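Local coordinates for geranyltranstransferase (Legionella pneumophila subsp. pneumophila, PDB 3LOM), which probably makes farnesyl diphosphate, and perhaps geranylgeranyl diphosphate, by magnesium-dependent head-to-tail condensation of isoprenoid diphosphates, at residues M8-I13 with L291-K296; Q26-I31 with A45-G50; A61-D66 with G70-I75; E80-Y85 with G190-A195. All blocks are in the same frame, centred on the assembly; numbering follows the deposited sequence.

Interaction 1: M8-I13 with L291-K296; sequences MNKQVI and LIELTK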
loop_
_atom_site.group_PDB
_atom_site.type_symbol
_atom_site.label_atom_id
_atom_site.label_comp_id
_atom_site.label_asym_id
_atom_site.label_seq_id
_atom_site.Cartn_x
_atom_site.Cartn_y
_atom_site.Cartn_z
ATOM N N MET A 8 31.539 20.852 -7.688
ATOM C CA MET A 8 30.412 21.644 -7.173
ATOM C C MET A 8 29.098 20.887 -7.334
ATOM O O MET A 8 28.294 20.823 -6.402
ATOM C CB MET A 8 30.304 23.005 -7.877
ATOM C CG MET A 8 31.073 24.143 -7.213
ATOM S SD MET A 8 30.469 25.788 -7.678
ATOM C CE MET A 8 31.175 26.004 -9.312
ATOM N N ASN A 9 28.898 20.317 -8.521
ATOM C CA ASN A 9 27.699 19.541 -8.837
ATOM C C ASN A 9 27.748 18.112 -8.297
ATOM O O ASN A 9 26.703 17.507 -8.040
ATOM C CB ASN A 9 27.455 19.523 -10.350
ATOM C CG ASN A 9 27.135 20.899 -10.908
ATOM O OD1 ASN A 9 26.245 21.595 -10.415
ATOM N ND2 ASN A 9 27.857 21.294 -11.950
ATOM N N LYS A 10 28.960 17.582 -8.136
ATOM C CA LYS A 10 29.171 16.249 -7.572
ATOM C C LYS A 10 28.804 16.225 -6.088
ATOM O O LYS A 10 28.225 15.252 -5.600
ATOM C CB LYS A 10 30.622 15.803 -7.777
ATOM C CG LYS A 10 30.858 14.314 -7.569
ATOM C CD LYS A 10 32.291 13.910 -7.901
ATOM C CE LYS A 10 32.509 13.771 -9.404
ATOM N NZ LYS A 10 33.833 13.170 -9.722
ATOM N N GLN A 11 29.129 17.312 -5.387
ATOM C CA GLN A 11 28.783 17.467 -3.975
ATOM C C GLN A 11 27.303 17.751 -3.752
ATOM O O GLN A 11 26.779 17.464 -2.677
ATOM C CB GLN A 11 29.629 18.554 -3.312
ATOM C CG GLN A 11 31.006 18.080 -2.889
ATOM C CD GLN A 11 31.374 18.538 -1.494
ATOM O OE1 GLN A 11 31.675 17.721 -0.623
ATOM N NE2 GLN A 11 31.341 19.849 -1.268
ATOM N N VAL A 12 26.647 18.327 -4.762
ATOM C CA VAL A 12 25.200 18.578 -4.740
ATOM C C VAL A 12 24.424 17.255 -4.650
ATOM O O VAL A 12 23.460 17.141 -3.888
ATOM C CB VAL A 12 24.757 19.466 -5.953
ATOM C CG1 VAL A 12 23.295 19.252 -6.333
ATOM C CG2 VAL A 12 25.009 20.938 -5.656
ATOM N N ILE A 13 24.888 16.257 -5.402
ATOM C CA ILE A 13 24.351 14.893 -5.350
ATOM C C ILE A 13 24.611 14.245 -3.980
ATOM O O ILE A 13 23.706 13.641 -3.395
ATOM C CB ILE A 13 24.929 14.019 -6.504
ATOM C CG1 ILE A 13 24.638 14.670 -7.863
ATOM C CG2 ILE A 13 24.369 12.592 -6.462
ATOM C CD1 ILE A 13 25.629 14.310 -8.961
ATOM N N LEU A 291 21.966 17.825 -13.169
ATOM C CA LEU A 291 21.340 16.591 -13.644
ATOM C C LEU A 291 22.119 15.936 -14.782
ATOM O O LEU A 291 22.180 14.710 -14.859
ATOM C CB LEU A 291 19.888 16.855 -14.062
ATOM C CG LEU A 291 18.964 15.693 -14.464
ATOM C CD1 LEU A 291 19.063 14.492 -13.524
ATOM C CD2 LEU A 291 17.527 16.188 -14.545
ATOM N N ILE A 292 22.713 16.761 -15.642
ATOM C CA ILE A 292 23.512 16.294 -16.780
ATOM C C ILE A 292 24.771 15.558 -16.304
ATOM O O ILE A 292 25.135 14.510 -16.852
ATOM C CB ILE A 292 23.855 17.471 -17.746
ATOM C CG1 ILE A 292 22.582 17.971 -18.438
ATOM C CG2 ILE A 292 24.893 17.063 -18.795
ATOM C CD1 ILE A 292 22.644 19.423 -18.891
ATOM N N GLU A 293 25.406 16.099 -15.265
ATOM C CA GLU A 293 26.588 15.479 -14.659
ATOM C C GLU A 293 26.232 14.150 -13.987
ATOM O O GLU A 293 26.996 13.188 -14.076
ATOM C CB GLU A 293 27.257 16.436 -13.662
ATOM C CG GLU A 293 28.784 16.303 -13.574
ATOM C CD GLU A 293 29.248 15.096 -12.761
ATOM O OE1 GLU A 293 28.672 14.840 -11.680
ATOM O OE2 GLU A 293 30.194 14.406 -13.206
ATOM N N LEU A 294 25.072 14.102 -13.331
ATOM C CA LEU A 294 24.564 12.854 -12.755
ATOM C C LEU A 294 24.282 11.809 -13.837
ATOM O O LEU A 294 24.635 10.637 -13.680
ATOM C CB LEU A 294 23.308 13.099 -11.908
ATOM C CG LEU A 294 22.681 11.837 -11.298
ATOM C CD1 LEU A 294 23.569 11.241 -10.214
ATOM C CD2 LEU A 294 21.273 12.093 -10.780
ATOM N N THR A 295 23.658 12.253 -14.930
ATOM C CA THR A 295 23.360 11.409 -16.085
ATOM C C THR A 295 24.643 10.831 -16.674
ATOM O O THR A 295 24.707 9.640 -16.992
ATOM C CB THR A 295 22.590 12.198 -17.164
ATOM O OG1 THR A 295 21.493 12.895 -16.557
ATOM C CG2 THR A 295 22.058 11.273 -18.249
ATOM N N LYS A 296 25.669 11.673 -16.780
ATOM C CA LYS A 296 26.971 11.244 -17.274
ATOM C C LYS A 296 27.674 10.298 -16.301
ATOM O O LYS A 296 28.433 9.429 -16.729
ATOM C CB LYS A 296 27.851 12.450 -17.611
ATOM C CG LYS A 296 28.853 12.171 -18.717
ATOM C CD LYS A 296 28.887 13.298 -19.736
ATOM C CE LYS A 296 29.439 12.802 -21.065
ATOM N NZ LYS A 296 29.208 13.774 -22.167
#
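Ile13 of helix 5-28 reaches across to Leu294 of helix 289-303, and their branches supply the apolar heart of the contact. Ile13 CD1 lies 3.9 Å from both CD1 and CB of Leu294, while Ile13 CG2 approaches Leu294 CD1 at 4.1 Å from its other arm. A chi1 of -57° places CG1 of Ile13 beside the backbone N, and CD1 at its end reaches Leu294; two branched aliphatic residues suit this buried spot. Leu294 also touches Ile56 and Leu60 of helix 53-64.

The polar part lies outward. Glu293 bends at chi2 (-77°), bringing its OE1 to 4.1 Å from Ile13 CD1 and close to the backbone of Lys10. Lys10 NZ and Glu293 OE2 remain 5.2 Å apart, so opposite charges face each other without a salt bridge, and any attraction is probably modest near solvent.

A third kind of interaction stays within one helix: Thr295 OG1 donates to Leu291 O at 2.6 Å, from the face of the carbonyl opposite to Thr295 N, and Tyr218 also bonds this hydroxyl. The segments cross at -80° with axes 9.5 Å apart, joining the first and last helices of the all-helical isoprenoid synthase fold.

Interaction 2: Q26-I31 with A45-G50; sequences QLLNEI and ALFSGG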
loop_
_atom_site.group_PDB
_atom_site.type_symbol
_atom_site.label_atom_id
_atom_site.label_comp_id
_atom_site.label_asym_id
_atom_site.label_seq_id
_atom_site.Cartn_x
_atom_site.Cartn_y
_atom_site.Cartn_z
ATOM N N GLN A 26 14.108 11.343 10.889
ATOM C CA GLN A 26 13.211 12.228 11.617
ATOM C C GLN A 26 11.783 11.744 11.478
ATOM O O GLN A 26 11.078 11.581 12.476
ATOM C CB GLN A 26 13.336 13.671 11.109
ATOM C CG GLN A 26 14.592 14.403 11.578
ATOM C CD GLN A 26 14.578 14.741 13.069
ATOM O OE1 GLN A 26 15.616 14.695 13.732
ATOM N NE2 GLN A 26 13.405 15.085 13.598
ATOM N N LEU A 27 11.391 11.489 10.231
ATOM C CA LEU A 27 10.084 10.942 9.881
ATOM C C LEU A 27 9.756 9.647 10.632
ATOM O O LEU A 27 8.699 9.547 11.259
ATOM C CB LEU A 27 10.027 10.723 8.367
ATOM C CG LEU A 27 8.777 10.242 7.641
ATOM C CD1 LEU A 27 7.554 11.051 8.036
ATOM C CD2 LEU A 27 9.044 10.351 6.149
ATOM N N LEU A 28 10.672 8.679 10.580
ATOM C CA LEU A 28 10.505 7.396 11.279
ATOM C C LEU A 28 10.375 7.539 12.797
ATOM O O LEU A 28 9.555 6.860 13.421
ATOM C CB LEU A 28 11.633 6.417 10.925
ATOM C CG LEU A 28 11.556 5.723 9.562
ATOM C CD1 LEU A 28 12.839 4.975 9.267
ATOM C CD2 LEU A 28 10.350 4.782 9.470
ATOM N N ASN A 29 11.156 8.453 13.376
ATOM C CA ASN A 29 11.172 8.663 14.830
ATOM C C ASN A 29 9.927 9.396 15.356
ATOM O O ASN A 29 9.766 9.552 16.566
ATOM C CB ASN A 29 12.460 9.389 15.283
ATOM C CG ASN A 29 13.759 8.587 15.004
ATOM O OD1 ASN A 29 14.854 9.122 15.174
ATOM N ND2 ASN A 29 13.640 7.325 14.578
ATOM N N GLU A 30 9.050 9.831 14.448
ATOM C CA GLU A 30 7.814 10.533 14.818
ATOM C C GLU A 30 6.563 9.657 14.797
ATOM O O GLU A 30 5.635 9.904 15.567
ATOM C CB GLU A 30 7.593 11.763 13.933
ATOM C CG GLU A 30 8.501 12.931 14.271
ATOM C CD GLU A 30 8.404 14.060 13.265
ATOM O OE1 GLU A 30 7.277 14.547 13.024
ATOM O OE2 GLU A 30 9.458 14.462 12.721
ATOM N N ILE A 31 6.534 8.652 13.918
ATOM C CA ILE A 31 5.394 7.723 13.818
ATOM C C ILE A 31 5.332 6.790 15.022
ATOM O O ILE A 31 6.365 6.308 15.496
ATOM C CB ILE A 31 5.463 6.817 12.560
ATOM C CG1 ILE A 31 6.102 7.545 11.388
ATOM C CG2 ILE A 31 4.071 6.320 12.164
ATOM C CD1 ILE A 31 6.971 6.649 10.564
ATOM N N ALA A 45 16.046 -1.966 6.770
ATOM C CA ALA A 45 15.785 -1.984 5.339
ATOM C C ALA A 45 16.047 -0.634 4.670
ATOM O O ALA A 45 16.643 -0.585 3.597
ATOM C CB ALA A 45 14.370 -2.448 5.080
ATOM N N LEU A 46 15.631 0.453 5.323
ATOM C CA LEU A 46 15.686 1.796 4.729
ATOM C C LEU A 46 17.049 2.481 4.645
ATOM O O LEU A 46 17.202 3.441 3.891
ATOM C CB LEU A 46 14.716 2.741 5.443
ATOM C CG LEU A 46 13.293 2.854 4.894
ATOM C CD1 LEU A 46 12.563 3.947 5.639
ATOM C CD2 LEU A 46 13.291 3.138 3.391
ATOM N N PHE A 47 18.029 2.027 5.421
ATOM C CA PHE A 47 19.305 2.735 5.462
ATOM C C PHE A 47 20.469 1.859 5.060
ATOM O O PHE A 47 20.726 0.823 5.675
ATOM C CB PHE A 47 19.541 3.380 6.825
ATOM C CG PHE A 47 18.541 4.443 7.165
ATOM C CD1 PHE A 47 17.447 4.150 7.970
ATOM C CD2 PHE A 47 18.682 5.734 6.664
ATOM C CE1 PHE A 47 16.506 5.137 8.281
ATOM C CE2 PHE A 47 17.747 6.731 6.972
ATOM C CZ PHE A 47 16.661 6.428 7.782
ATOM N N SER A 48 21.155 2.289 4.003
ATOM C CA SER A 48 22.307 1.574 3.474
ATOM C C SER A 48 23.365 2.556 2.989
ATOM O O SER A 48 23.137 3.773 2.963
ATOM C CB SER A 48 21.887 0.650 2.325
ATOM O OG SER A 48 20.953 -0.323 2.764
ATOM N N GLY A 49 24.525 2.012 2.618
ATOM C CA GLY A 49 25.586 2.779 1.972
ATOM C C GLY A 49 25.270 3.037 0.508
ATOM O O GLY A 49 24.334 2.450 -0.053
ATOM N N GLY A 50 26.051 3.921 -0.110
ATOM C CA GLY A 50 25.801 4.354 -1.485
ATOM C C GLY A 50 24.612 5.299 -1.583
ATOM O O GLY A 50 24.048 5.717 -0.566
#
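Leu28 meets Leu46 and Phe47 near the C-terminal ends of helices 5-28 and 36-46 of the isoprenoid synthase fold. Beyond Phe47 the chain enters the glycine-rich, basic motif that family members use, as this protein probably does too, to hold the diphosphate of isopentenyl diphosphate, so the contact packs the base of that loop against helix 5-28.

One methyl does the work. Leu28 has CG beside its backbone N (chi1 -77°), which sends CD1 into the notch between the two neighbouring side chains. Leu28 and Leu46 cross obliquely, CD1 to CD1, at 3.8 Å. Leu46 carries on inward to Leu81 and Cys84 of helix 69-91, and a flexible, fully apolar chain suits a place with walls on several sides.

Phe47 comes at Leu28 from the opposite direction. Its ring turns its rim, not its face, to the leucine. Phe47 also touches Glu21, Leu24 and Glu25 of helix 5-28. A broad ring fits well here, because from the end of helix 36-46 it can reach both Leu28 and Leu24.

Past it, Ser48 OG is bonded by Lys104, and Gly50 adopts a positive phi (74°) that glycine tolerates easily, letting the loop turn. At the centre of it all, Leu28 CD1 sits near the plane of the Phe47 ring, 3.8 Å from CE1.

Interaction 3: A61-D66 with G70-I75; sequences AGDLID and GVLDII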
loop_
_atom_site.group_PDB
_atom_site.type_symbol
_atom_site.label_atom_id
_atom_site.label_comp_id
_atom_site.label_asym_id
_atom_site.label_seq_id
_atom_site.Cartn_x
_atom_site.Cartn_y
_atom_site.Cartn_z
ATOM N N ALA A 61 14.984 17.296 -10.504
ATOM C CA ALA A 61 13.856 17.695 -11.342
ATOM C C ALA A 61 13.032 18.777 -10.662
ATOM O O ALA A 61 12.474 19.650 -11.331
ATOM C CB ALA A 61 12.976 16.496 -11.678
ATOM N N GLY A 62 12.959 18.709 -9.334
ATOM C CA GLY A 62 12.242 19.701 -8.537
ATOM C C GLY A 62 12.900 21.070 -8.547
ATOM O O GLY A 62 12.217 22.092 -8.485
ATOM N N ASP A 63 14.231 21.075 -8.621
ATOM C CA ASP A 63 15.025 22.293 -8.754
ATOM C C ASP A 63 14.790 22.980 -10.088
ATOM O O ASP A 63 14.696 24.207 -10.143
ATOM C CB ASP A 63 16.517 21.981 -8.609
ATOM C CG ASP A 63 17.017 22.150 -7.187
ATOM O OD1 ASP A 63 16.189 22.322 -6.264
ATOM O OD2 ASP A 63 18.251 22.113 -6.996
ATOM N N LEU A 64 14.692 22.177 -11.148
ATOM C CA LEU A 64 14.510 22.671 -12.515
ATOM C C LEU A 64 13.253 23.515 -12.684
ATOM O O LEU A 64 13.270 24.510 -13.410
ATOM C CB LEU A 64 14.505 21.510 -13.509
ATOM C CG LEU A 64 15.860 20.850 -13.779
ATOM C CD1 LEU A 64 15.688 19.537 -14.527
ATOM C CD2 LEU A 64 16.767 21.787 -14.542
ATOM N N ILE A 65 12.180 23.128 -12.001
ATOM C CA ILE A 65 10.960 23.936 -11.986
ATOM C C ILE A 65 10.746 24.665 -10.651
ATOM O O ILE A 65 9.628 25.095 -10.337
ATOM C CB ILE A 65 9.696 23.130 -12.431
ATOM C CG1 ILE A 65 9.389 21.969 -11.473
ATOM C CG2 ILE A 65 9.868 22.639 -13.866
ATOM C CD1 ILE A 65 8.038 21.326 -11.715
ATOM N N ASP A 66 11.835 24.797 -9.888
ATOM C CA ASP A 66 11.906 25.627 -8.670
ATOM C C ASP A 66 10.806 25.392 -7.620
ATOM O O ASP A 66 10.266 26.347 -7.051
ATOM C CB ASP A 66 11.989 27.119 -9.038
ATOM C CG ASP A 66 13.164 27.436 -9.945
ATOM O OD1 ASP A 66 12.934 28.044 -11.009
ATOM O OD2 ASP A 66 14.312 27.075 -9.602
ATOM N N GLY A 70 11.154 21.602 0.833
ATOM C CA GLY A 70 10.361 20.916 1.854
ATOM C C GLY A 70 9.400 19.909 1.246
ATOM O O GLY A 70 9.308 18.771 1.719
ATOM N N VAL A 71 8.698 20.336 0.193
ATOM C CA VAL A 71 7.826 19.472 -0.627
ATOM C C VAL A 71 8.616 18.306 -1.249
ATOM O O VAL A 71 8.174 17.148 -1.214
ATOM C CB VAL A 71 7.084 20.301 -1.730
ATOM C CG1 VAL A 71 6.303 19.402 -2.708
ATOM C CG2 VAL A 71 6.149 21.333 -1.097
ATOM N N LEU A 72 9.794 18.626 -1.781
ATOM C CA LEU A 72 10.693 17.650 -2.384
ATOM C C LEU A 72 11.145 16.543 -1.434
ATOM O O LEU A 72 11.224 15.385 -1.842
ATOM C CB LEU A 72 11.907 18.353 -2.997
ATOM C CG LEU A 72 11.597 19.176 -4.252
ATOM C CD1 LEU A 72 12.851 19.850 -4.793
ATOM C CD2 LEU A 72 10.962 18.278 -5.309
ATOM N N ASP A 73 11.428 16.905 -0.180
ATOM C CA ASP A 73 11.770 15.941 0.874
ATOM C C ASP A 73 10.698 14.871 1.024
ATOM O O ASP A 73 11.009 13.679 1.092
ATOM C CB ASP A 73 11.946 16.646 2.227
ATOM C CG ASP A 73 13.174 17.535 2.278
ATOM O OD1 ASP A 73 14.213 17.167 1.688
ATOM O OD2 ASP A 73 13.099 18.603 2.923
ATOM N N ILE A 74 9.448 15.326 1.067
ATOM C CA ILE A 74 8.277 14.478 1.265
ATOM C C ILE A 74 8.062 13.533 0.087
ATOM O O ILE A 74 7.882 12.325 0.289
ATOM C CB ILE A 74 7.010 15.335 1.495
ATOM C CG1 ILE A 74 7.208 16.247 2.710
ATOM C CG2 ILE A 74 5.776 14.456 1.671
ATOM C CD1 ILE A 74 6.348 17.495 2.702
ATOM N N ILE A 75 8.104 14.087 -1.129
ATOM C CA ILE A 75 7.886 13.310 -2.358
ATOM C C ILE A 75 8.942 12.222 -2.517
ATOM O O ILE A 75 8.604 11.065 -2.789
ATOM C CB ILE A 75 7.804 14.211 -3.635
ATOM C CG1 ILE A 75 6.609 15.170 -3.538
ATOM C CG2 ILE A 75 7.702 13.348 -4.909
ATOM C CD1 ILE A 75 6.462 16.137 -4.711
#
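Leu72 presses on the bare backbone of Gly62 in a helical hairpin: helix 53-64 ends, a short loop follows, and helix 69-91 runs back. The stop is a Schellman motif, in which Val67 N bonds to Gly62 O and Asp66 N to Asp63 O (2.9 Å), with Asp66 as the C-prime residue at a positive phi of 52°.

The tight side is the leucine on the glycine. Glycine, with no side chain, allows Gly62 CA and Leu72 CA to lie 6.7 Å apart; the place a CB would occupy on Gly62 is filled by Leu72 CD2. Leucine suits the other wall because its forked end can spread over a flat backbone surface, and Val58, Tyr59, Val67 and Val200 also touch it.

The looser side lies at Asp63, where the nearest side-chain approach, OD1 to Leu72 CD1, is 4.4 Å and merely a brushing contact. Its carboxylate turns to another partner, OD2 accepting from the hydroxyl of Tyr16. Farther out, exposed Asp66 forms a salt bridge with Lys287, which also bonds Leu64 O and so binds both the Asp66 carboxylate and a carbonyl at the helix end.

The fork itself is nearly symmetrical: CD1 and CD2 of Leu72 each stand 3.8 Å from Gly62 CA, and CD1 also lies 3.9 Å from Gly62 C.

Interaction 4: E80-Y85 with G190-A195; sequences ELTHCY and GKLILA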
loop_
_atom_site.group_PDB
_atom_site.type_symbol
_atom_site.label_atom_id
_atom_site.label_comp_id
_atom_site.label_asym_id
_atom_site.label_seq_id
_atom_site.Cartn_x
_atom_site.Cartn_y
_atom_site.Cartn_z
ATOM N N GLU A 80 11.032 6.579 -2.118
ATOM C CA GLU A 80 11.979 5.603 -1.590
ATOM C C GLU A 80 11.294 4.536 -0.772
ATOM O O GLU A 80 11.657 3.374 -0.880
ATOM C CB GLU A 80 13.098 6.240 -0.772
ATOM C CG GLU A 80 14.492 6.019 -1.354
ATOM C CD GLU A 80 14.741 4.614 -1.873
ATOM O OE1 GLU A 80 14.934 4.460 -3.102
ATOM O OE2 GLU A 80 14.748 3.670 -1.061
ATOM N N LEU A 81 10.305 4.936 0.030
ATOM C CA LEU A 81 9.500 3.990 0.804
ATOM C C LEU A 81 8.792 2.974 -0.097
ATOM O O LEU A 81 8.818 1.770 0.192
ATOM C CB LEU A 81 8.482 4.718 1.694
ATOM C CG LEU A 81 8.972 5.349 3.004
ATOM C CD1 LEU A 81 7.960 6.360 3.510
ATOM C CD2 LEU A 81 9.233 4.290 4.058
ATOM N N THR A 82 8.186 3.459 -1.189
ATOM C CA THR A 82 7.545 2.584 -2.191
ATOM C C THR A 82 8.576 1.667 -2.857
ATOM O O THR A 82 8.401 0.456 -2.867
ATOM C CB THR A 82 6.730 3.377 -3.257
ATOM O OG1 THR A 82 5.747 4.199 -2.606
ATOM C CG2 THR A 82 6.010 2.418 -4.216
ATOM N N HIS A 83 9.666 2.241 -3.360
ATOM C CA HIS A 83 10.744 1.454 -3.967
ATOM C C HIS A 83 11.276 0.390 -3.013
ATOM O O HIS A 83 11.417 -0.772 -3.403
ATOM C CB HIS A 83 11.878 2.370 -4.437
ATOM C CG HIS A 83 13.043 1.644 -5.040
ATOM N ND1 HIS A 83 12.909 0.755 -6.086
ATOM C CD2 HIS A 83 14.366 1.697 -4.760
ATOM C CE1 HIS A 83 14.099 0.285 -6.418
ATOM N NE2 HIS A 83 15.001 0.840 -5.629
ATOM N N CYS A 84 11.527 0.785 -1.761
ATOM C CA CYS A 84 12.095 -0.111 -0.753
ATOM C C CYS A 84 11.173 -1.270 -0.414
ATOM O O CYS A 84 11.633 -2.413 -0.371
ATOM C CB CYS A 84 12.501 0.644 0.527
ATOM S SG CYS A 84 13.417 -0.368 1.721
ATOM N N TYR A 85 9.887 -0.985 -0.185
ATOM C CA TYR A 85 8.885 -2.048 0.009
ATOM C C TYR A 85 8.945 -3.097 -1.105
ATOM O O TYR A 85 8.994 -4.302 -0.829
ATOM C CB TYR A 85 7.461 -1.474 0.184
ATOM C CG TYR A 85 6.413 -1.954 -0.822
ATOM C CD1 TYR A 85 5.935 -3.271 -0.820
ATOM C CD2 TYR A 85 5.900 -1.077 -1.773
ATOM C CE1 TYR A 85 4.997 -3.694 -1.754
ATOM C CE2 TYR A 85 4.959 -1.485 -2.700
ATOM C CZ TYR A 85 4.509 -2.788 -2.686
ATOM O OH TYR A 85 3.574 -3.181 -3.614
ATOM N N GLY A 190 9.809 1.278 -15.042
ATOM C CA GLY A 190 9.666 2.469 -15.874
ATOM C C GLY A 190 8.716 3.508 -15.316
ATOM O O GLY A 190 9.052 4.700 -15.246
ATOM N N LYS A 191 7.541 3.042 -14.903
ATOM C CA LYS A 191 6.478 3.894 -14.353
ATOM C C LYS A 191 6.840 4.554 -13.020
ATOM O O LYS A 191 6.416 5.687 -12.758
ATOM C CB LYS A 191 5.188 3.091 -14.177
ATOM C CG LYS A 191 4.612 2.538 -15.470
ATOM C CD LYS A 191 3.282 3.155 -15.816
ATOM C CE LYS A 191 2.553 2.281 -16.819
ATOM N NZ LYS A 191 1.083 2.358 -16.622
ATOM N N LEU A 192 7.601 3.845 -12.181
ATOM C CA LEU A 192 8.005 4.394 -10.883
ATOM C C LEU A 192 9.076 5.471 -11.051
ATOM O O LEU A 192 8.992 6.517 -10.422
ATOM C CB LEU A 192 8.466 3.302 -9.909
ATOM C CG LEU A 192 8.457 3.700 -8.426
ATOM C CD1 LEU A 192 7.024 3.904 -7.925
ATOM C CD2 LEU A 192 9.204 2.683 -7.558
ATOM N N ILE A 193 10.070 5.205 -11.899
ATOM C CA ILE A 193 11.063 6.212 -12.297
ATOM C C ILE A 193 10.411 7.449 -12.931
ATOM O O ILE A 193 10.790 8.585 -12.621
ATOM C CB ILE A 193 12.151 5.606 -13.206
ATOM C CG1 ILE A 193 13.059 4.700 -12.366
ATOM C CG2 ILE A 193 12.974 6.696 -13.887
ATOM C CD1 ILE A 193 13.844 3.671 -13.148
ATOM N N LEU A 194 9.408 7.214 -13.778
ATOM C CA LEU A 194 8.628 8.284 -14.401
ATOM C C LEU A 194 7.853 9.093 -13.359
ATOM O O LEU A 194 7.732 10.317 -13.482
ATOM C CB LEU A 194 7.664 7.693 -15.434
ATOM C CG LEU A 194 7.320 8.443 -16.721
ATOM C CD1 LEU A 194 8.565 9.007 -17.400
ATOM C CD2 LEU A 194 6.569 7.501 -17.665
ATOM N N ALA A 195 7.352 8.403 -12.331
ATOM C CA ALA A 195 6.656 9.043 -11.208
ATOM C C ALA A 195 7.472 10.124 -10.465
ATOM O O ALA A 195 6.885 11.051 -9.913
ATOM C CB ALA A 195 6.138 7.999 -10.236
#
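Leu192 bridges to Thr82 and His83 with its two terminal methyls. From CB, which points toward helix 69-91, the chain leads to CG set anti to the backbone N (chi1 -160°), and this extended start carries the fork across a gap of 8.0 Å between Leu192 CA and His83 CA. At CG the path divides. The CD1 branch goes to Thr82, ending 4.1 Å from its CG2; the CD2 branch goes to the root of His83, 4.1 Å from its CA and equally 4.1 Å from its CB. A leucine fits because the fork can serve two adjacent residues of one helix turn at once, at an easy rather than tight distance.

Thr82 has the right make-up for a buried position. Its CG2 lies anti to the backbone N and faces the leucine, while OG1, turned beside that N, bonds Ala78 O in the preceding turn of its own helix.

His83 gives the leucine its CA and CB, with the ring continuing to within about 3 Å of a bound phosphate ion, probably from the crystallisation liquor, though it may mark a pocket for diphosphate. Near the centre of the chain, this link between helices 69-91 and 178-201 is flanked by Arg54 of helix 53-64, which touches His83 and Leu192, and by Leu151 of helix 141-155, which touches Thr82 and Leu192.

In the fold
Helix 69-91 carries one side of interactions 3 and 4, whose centres are 16 Å apart, and is touched by interaction 2; its far end leads into the first aspartate-rich motif of the family. Interaction 4 is the most central, beside the phosphate. Interaction 2 touches it directly, Leu46 CD1 lying 3.7 Å from Leu81 CD2, so the base of the glycine-rich loop packs on the same helix as His83. Interaction 1 closes a chain loop enclosing the other three; it meets interaction 3 through Leu291 CD2 and Leu64 CD1, 3.8 Å apart, but stays about 10 Å from interaction 4 at the nearest atoms. Helix 5-28 joins interactions 1 and 2, centres 24 Å apart.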